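Long-range contact in methyltransferase (PDB 2P7I), which probably transfers a methyl group from S-adenosylmethionine to a substrate that has not been identified: residues B[41-49]-B[100-109]. Sequence-based numbering, arbitrary orientation.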
ATOM      1  N   PHE B  41      14.963  -2.861 -22.527  1.00 28.81           N
ATOM      2  CA  PHE B  41      16.162  -2.562 -23.307  1.00 29.48           C
ATOM      3  C   PHE B  41      15.809  -2.353 -24.770  1.00 32.57           C
ATOM      4  O   PHE B  41      14.968  -3.065 -25.325  1.00 31.71           O
ATOM      5  CB  PHE B  41      17.199  -3.671 -23.211  1.00 28.43           C
ATOM      6  CG  PHE B  41      18.040  -3.672 -21.947  1.00 29.95           C
ATOM      7  CD1 PHE B  41      18.488  -2.500 -21.346  1.00 30.36           C
ATOM      8  CD2 PHE B  41      18.456  -4.884 -21.402  1.00 29.70           C
ATOM      9  CE1 PHE B  41      19.310  -2.543 -20.203  1.00 28.73           C
ATOM     10  CE2 PHE B  41      19.244  -4.935 -20.270  1.00 31.40           C
ATOM     11  CZ  PHE B  41      19.674  -3.769 -19.662  1.00 30.06           C
ATOM     12  N   ARG B  42      16.424  -1.329 -25.357  1.00 31.23           N
ATOM     13  CA  ARG B  42      16.334  -1.051 -26.782  1.00 33.20           C
ATOM     14  C   ARG B  42      17.504  -1.677 -27.521  1.00 31.23           C
ATOM     15  O   ARG B  42      18.614  -1.746 -26.994  1.00 32.65           O
ATOM     16  CB  ARG B  42      16.446   0.451 -27.015  1.00 32.99           C
ATOM     17  CG  ARG B  42      15.455   1.309 -26.296  1.00 36.52           C
ATOM     18  CD  ARG B  42      14.171   1.340 -27.031  1.00 40.76           C
ATOM     19  NE  ARG B  42      14.436   1.822 -28.368  1.00 51.35           N
ATOM     20  CZ  ARG B  42      13.698   1.554 -29.433  1.00 62.68           C
ATOM     21  NH1 ARG B  42      12.594   0.813 -29.326  1.00 72.33           N
ATOM     22  NH2 ARG B  42      14.070   2.037 -30.613  1.00 61.65           N
ATOM     23  N   PRO B  43      17.299  -2.068 -28.785  1.00 33.18           N
ATOM     24  CA  PRO B  43      18.468  -2.549 -29.546  1.00 32.48           C
ATOM     25  C   PRO B  43      19.400  -1.390 -29.782  1.00 30.69           C
ATOM     26  O   PRO B  43      18.945  -0.252 -29.853  1.00 30.00           O
ATOM     27  CB  PRO B  43      17.865  -3.019 -30.872  1.00 34.26           C
ATOM     28  CG  PRO B  43      16.520  -2.273 -30.970  1.00 36.66           C
ATOM     29  CD  PRO B  43      16.053  -2.057 -29.573  1.00 34.95           C
ATOM     30  N   GLY B  44      20.697  -1.650 -29.838  1.00 29.38           N
ATOM     31  CA  GLY B  44      21.649  -0.595 -30.168  1.00 29.77           C
ATOM     32  C   GLY B  44      22.714  -0.561 -29.120  1.00 29.99           C
ATOM     33  O   GLY B  44      23.113  -1.589 -28.645  1.00 31.60           O
ATOM     34  N   ASN B  45      23.135   0.632 -28.720  1.00 28.95           N
ATOM     35  CA  ASN B  45      24.235   0.777 -27.771  1.00 28.21           C
ATOM     36  C   ASN B  45      23.758   1.184 -26.365  1.00 27.51           C
ATOM     37  O   ASN B  45      22.597   1.469 -26.156  1.00 31.00           O
ATOM     38  CB  ASN B  45      25.262   1.768 -28.308  1.00 25.85           C
ATOM     39  CG  ASN B  45      24.693   3.156 -28.469  1.00 33.05           C
ATOM     40  OD1 ASN B  45      23.530   3.402 -28.134  1.00 31.31           O
ATOM     41  ND2 ASN B  45      25.514   4.081 -28.929  1.00 31.95           N
ATOM     42  N   LEU B  46      24.680   1.203 -25.421  1.00 29.79           N
ATOM     43  CA  LEU B  46      24.357   1.593 -24.066  1.00 27.84           C
ATOM     44  C   LEU B  46      25.399   2.546 -23.532  1.00 26.44           C
ATOM     45  O   LEU B  46      26.584   2.425 -23.854  1.00 26.62           O
ATOM     46  CB  LEU B  46      24.252   0.356 -23.173  1.00 29.60           C
ATOM     47  CG  LEU B  46      23.885   0.592 -21.700  1.00 27.38           C
ATOM     48  CD1 LEU B  46      22.962  -0.479 -21.173  1.00 27.80           C
ATOM     49  CD2 LEU B  46      25.143   0.667 -20.878  1.00 28.25           C
ATOM     50  N   LEU B  47      24.938   3.506 -22.729  1.00 27.47           N
ATOM     51  CA  LEU B  47      25.785   4.413 -21.985  1.00 26.06           C
ATOM     52  C   LEU B  47      25.566   4.163 -20.485  1.00 25.45           C
ATOM     53  O   LEU B  47      24.431   4.212 -20.012  1.00 27.61           O
ATOM     54  CB  LEU B  47      25.446   5.869 -22.332  1.00 27.98           C
ATOM     55  CG  LEU B  47      26.136   7.000 -21.555  1.00 25.62           C
ATOM     56  CD1 LEU B  47      27.646   7.108 -21.780  1.00 25.65           C
ATOM     57  CD2 LEU B  47      25.442   8.365 -21.905  1.00 27.96           C
ATOM     58  N   GLU B  48      26.644   3.902 -19.748  1.00 26.65           N
ATOM     59  CA  GLU B  48      26.593   3.705 -18.292  1.00 26.94           C
ATOM     60  C   GLU B  48      27.243   4.895 -17.600  1.00 27.54           C
ATOM     61  O   GLU B  48      28.467   5.091 -17.670  1.00 27.65           O
ATOM     62  CB  GLU B  48      27.245   2.391 -17.857  1.00 25.44           C
ATOM     63  CG  GLU B  48      27.198   2.194 -16.339  1.00 28.12           C
ATOM     64  CD  GLU B  48      27.931   0.960 -15.823  1.00 33.79           C
ATOM     65  OE1 GLU B  48      28.795   0.389 -16.523  1.00 39.36           O
ATOM     66  OE2 GLU B  48      27.656   0.602 -14.659  1.00 27.18           O
ATOM     67  N   LEU B  49      26.407   5.713 -16.973  1.00 28.92           N
ATOM     68  CA  LEU B  49      26.860   6.907 -16.281  1.00 28.74           C
ATOM     69  C   LEU B  49      27.200   6.561 -14.846  1.00 29.03           C
ATOM     70  O   LEU B  49      26.352   6.080 -14.104  1.00 30.10           O
ATOM     71  CB  LEU B  49      25.771   7.983 -16.340  1.00 29.28           C
ATOM     72  CG  LEU B  49      25.532   8.534 -17.748  1.00 28.35           C
ATOM     73  CD1 LEU B  49      24.291   9.409 -17.799  1.00 26.86           C
ATOM     74  CD2 LEU B  49      26.790   9.285 -18.196  1.00 28.03           C
ATOM     75  N   LEU B 100      30.484  13.525 -25.381  1.00 35.23           N
ATOM     76  CA  LEU B 100      30.330  12.174 -25.890  1.00 32.42           C
ATOM     77  C   LEU B 100      30.238  12.205 -27.403  1.00 33.11           C
ATOM     78  O   LEU B 100      29.671  13.129 -27.972  1.00 35.11           O
ATOM     79  CB  LEU B 100      29.096  11.498 -25.277  1.00 32.48           C
ATOM     80  CG  LEU B 100      29.143  11.480 -23.748  1.00 32.26           C
ATOM     81  CD1 LEU B 100      27.975  10.664 -23.166  1.00 26.25           C
ATOM     82  CD2 LEU B 100      30.489  10.971 -23.275  1.00 34.72           C
ATOM     83  N   PRO B 101      30.769  11.177 -28.058  1.00 32.46           N
ATOM     84  CA  PRO B 101      30.854  11.170 -29.511  1.00 34.94           C
ATOM     85  C   PRO B 101      29.556  10.904 -30.233  1.00 33.65           C
ATOM     86  O   PRO B 101      29.489  11.071 -31.437  1.00 33.49           O
ATOM     87  CB  PRO B 101      31.828  10.023 -29.787  1.00 35.96           C
ATOM     88  CG  PRO B 101      31.657   9.095 -28.649  1.00 36.54           C
ATOM     89  CD  PRO B 101      31.369   9.971 -27.458  1.00 33.90           C
ATOM     90  N   ARG B 102      28.525  10.529 -29.497  1.00 32.59           N
ATOM     91  CA  ARG B 102      27.389   9.838 -30.066  1.00 33.22           C
ATOM     92  C   ARG B 102      26.178  10.057 -29.155  1.00 30.31           C
ATOM     93  O   ARG B 102      26.325  10.598 -28.069  1.00 30.29           O
ATOM     94  CB  ARG B 102      27.764   8.360 -30.091  1.00 35.05           C
ATOM     95  CG  ARG B 102      27.075   7.513 -31.129  1.00 48.21           C
ATOM     96  CD  ARG B 102      27.994   6.357 -31.581  1.00 56.76           C
ATOM     97  NE  ARG B 102      28.696   5.710 -30.454  1.00 64.47           N
ATOM     98  CZ  ARG B 102      28.550   4.433 -30.072  1.00 64.18           C
ATOM     99  NH1 ARG B 102      27.742   3.602 -30.721  1.00 63.13           N
ATOM    100  NH2 ARG B 102      29.237   3.974 -29.031  1.00 62.54           N
ATOM    101  N   ARG B 103      24.998   9.660 -29.617  1.00 28.38           N
ATOM    102  CA  ARG B 103      23.840   9.501 -28.763  1.00 27.41           C
ATOM    103  C   ARG B 103      23.591   8.005 -28.523  1.00 28.08           C
ATOM    104  O   ARG B 103      24.115   7.152 -29.247  1.00 28.16           O
ATOM    105  CB  ARG B 103      22.617  10.171 -29.371  1.00 25.79           C
ATOM    106  CG  ARG B 103      22.678  11.690 -29.305  1.00 29.34           C
ATOM    107  CD  ARG B 103      21.412  12.310 -29.818  1.00 31.56           C
ATOM    108  NE  ARG B 103      21.155  13.623 -29.195  1.00 40.44           N
ATOM    109  CZ  ARG B 103      21.607  14.789 -29.661  1.00 38.23           C
ATOM    110  NH1 ARG B 103      22.371  14.851 -30.743  1.00 45.34           N
ATOM    111  NH2 ARG B 103      21.323  15.911 -29.027  1.00 36.39           N
ATOM    112  N   TYR B 104      22.789   7.697 -27.498  1.00 26.32           N
ATOM    113  CA  TYR B 104      22.691   6.338 -26.977  1.00 25.47           C
ATOM    114  C   TYR B 104      21.252   5.840 -26.862  1.00 26.57           C
ATOM    115  O   TYR B 104      20.317   6.586 -26.474  1.00 26.79           O
ATOM    116  CB  TYR B 104      23.415   6.241 -25.636  1.00 25.49           C
ATOM    117  CG  TYR B 104      24.851   6.675 -25.787  1.00 25.26           C
ATOM    118  CD1 TYR B 104      25.185   8.019 -25.724  1.00 26.35           C
ATOM    119  CD2 TYR B 104      25.862   5.759 -26.086  1.00 29.85           C
ATOM    120  CE1 TYR B 104      26.495   8.436 -25.885  1.00 27.26           C
ATOM    121  CE2 TYR B 104      27.182   6.172 -26.268  1.00 29.16           C
ATOM    122  CZ  TYR B 104      27.482   7.526 -26.160  1.00 28.91           C
ATOM    123  OH  TYR B 104      28.772   7.998 -26.341  1.00 34.81           O
ATOM    124  N   ASP B 105      21.093   4.568 -27.208  1.00 27.31           N
ATOM    125  CA  ASP B 105      19.780   3.928 -27.232  1.00 27.30           C
ATOM    126  C   ASP B 105      19.287   3.561 -25.839  1.00 25.72           C
ATOM    127  O   ASP B 105      18.089   3.521 -25.595  1.00 25.68           O
ATOM    128  CB  ASP B 105      19.839   2.691 -28.120  1.00 26.62           C
ATOM    129  CG  ASP B 105      20.234   3.040 -29.535  1.00 35.34           C
ATOM    130  OD1 ASP B 105      19.439   3.745 -30.198  1.00 33.56           O
ATOM    131  OD2 ASP B 105      21.342   2.635 -29.956  1.00 36.12           O
ATOM    132  N   ASN B 106      20.234   3.297 -24.945  1.00 25.59           N
ATOM    133  CA  ASN B 106      19.984   2.920 -23.560  1.00 25.45           C
ATOM    134  C   ASN B 106      20.960   3.704 -22.692  1.00 28.71           C
ATOM    135  O   ASN B 106      22.168   3.711 -22.962  1.00 29.05           O
ATOM    136  CB  ASN B 106      20.242   1.411 -23.337  1.00 26.70           C
ATOM    137  CG  ASN B 106      19.368   0.519 -24.216  1.00 29.78           C
ATOM    138  OD1 ASN B 106      18.248   0.146 -23.833  1.00 30.06           O
ATOM    139  ND2 ASN B 106      19.889   0.157 -25.393  1.00 26.01           N
ATOM    140  N   ILE B 107      20.454   4.366 -21.651  1.00 26.68           N
ATOM    141  CA  ILE B 107      21.328   5.069 -20.693  1.00 25.48           C
ATOM    142  C   ILE B 107      21.040   4.561 -19.310  1.00 27.05           C
ATOM    143  O   ILE B 107      19.870   4.486 -18.920  1.00 26.90           O
ATOM    144  CB  ILE B 107      21.176   6.611 -20.783  1.00 26.39           C
ATOM    145  CG1 ILE B 107      21.544   7.062 -22.210  1.00 26.67           C
ATOM    146  CG2 ILE B 107      22.072   7.288 -19.711  1.00 21.90           C
ATOM    147  CD1 ILE B 107      21.402   8.579 -22.475  1.00 25.50           C
ATOM    148  N   VAL B 108      22.078   4.151 -18.588  1.00 26.73           N
ATOM    149  CA  VAL B 108      21.899   3.589 -17.260  1.00 25.86           C
ATOM    150  C   VAL B 108      22.424   4.578 -16.237  1.00 27.12           C
ATOM    151  O   VAL B 108      23.573   5.008 -16.329  1.00 27.46           O
ATOM    152  CB  VAL B 108      22.603   2.210 -17.101  1.00 29.47           C
ATOM    153  CG1 VAL B 108      22.634   1.788 -15.609  1.00 26.05           C
ATOM    154  CG2 VAL B 108      21.913   1.152 -17.964  1.00 31.83           C
ATOM    155  N   LEU B 109      21.542   4.980 -15.301  1.00 25.69           N
ATOM    156  CA  LEU B 109      21.943   5.828 -14.165  1.00 26.83           C
ATOM    157  C   LEU B 109      21.406   5.234 -12.865  1.00 26.61           C
ATOM    158  O   LEU B 109      20.286   5.541 -12.418  1.00 25.55           O
ATOM    159  CB  LEU B 109      21.491   7.282 -14.369  1.00 27.62           C
ATOM    160  CG  LEU B 109      22.080   8.360 -13.467  1.00 25.19           C
ATOM    161  CD1 LEU B 109      23.592   8.671 -13.716  1.00 23.76           C
ATOM    162  CD2 LEU B 109      21.209   9.651 -13.553  1.00 25.14           C
TER
HETATM  163  O   HOH W   1      24.820   4.065 -13.526  1.00 30.25           O
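Leu47 and Glu48 pair in parallel register with Ile107 and Val108, joining two central strands of the Rossmann-like sheet of a class I methyltransferase. Leu47 N donates to Asn106 O, Val108 N to Leu47 O, and Leu49 N to Val108 O. At the N-terminal end of this ladder, the buried amide of Asn106 holds the turn that leads into strand 46-49. Its OD1 takes Arg42 N on a lone pair in the carbonyl plane (2.8 Å), while ND2 gives nearly straight bonds to Arg42 O (2.8 Å) and Asn45 O (3.1 Å), both close to the amide plane. These three bonds should fix the rotation of the amide; the Phe41 ring, turned almost perpendicular to it, meets OD1 with its edge.

Asn45 and Asp105 exchange bonds: Asn45 N reaches the anti lone pair of Asp105 OD2 (3.0 Å), and, with Asn45 CG between its backbone N and carbonyl carbon (chi1 63°), Asp105 N points at Asn45 OD1 (2.9 Å). Arg102 NH1 is salt-bridged to Asp66.

On the side of the sheet covered by helix 119-130, Leu47 CB makes a CH-pi contact over the Tyr104 face, and Leu47 CD2 meets Leu100 CD1 tip to tip. On the other face, Leu46 CD1 packs on Val108 CG2; Glu48 OE1 hydrogen-bonds Thr57 OG1 and OE2 a bound Tris molecule, consistent with a cofactor pocket here. Near the C-terminal end of strand 46-49, a water donates to both Leu49 O (2.6 Å) and Val108 O (3.2 Å).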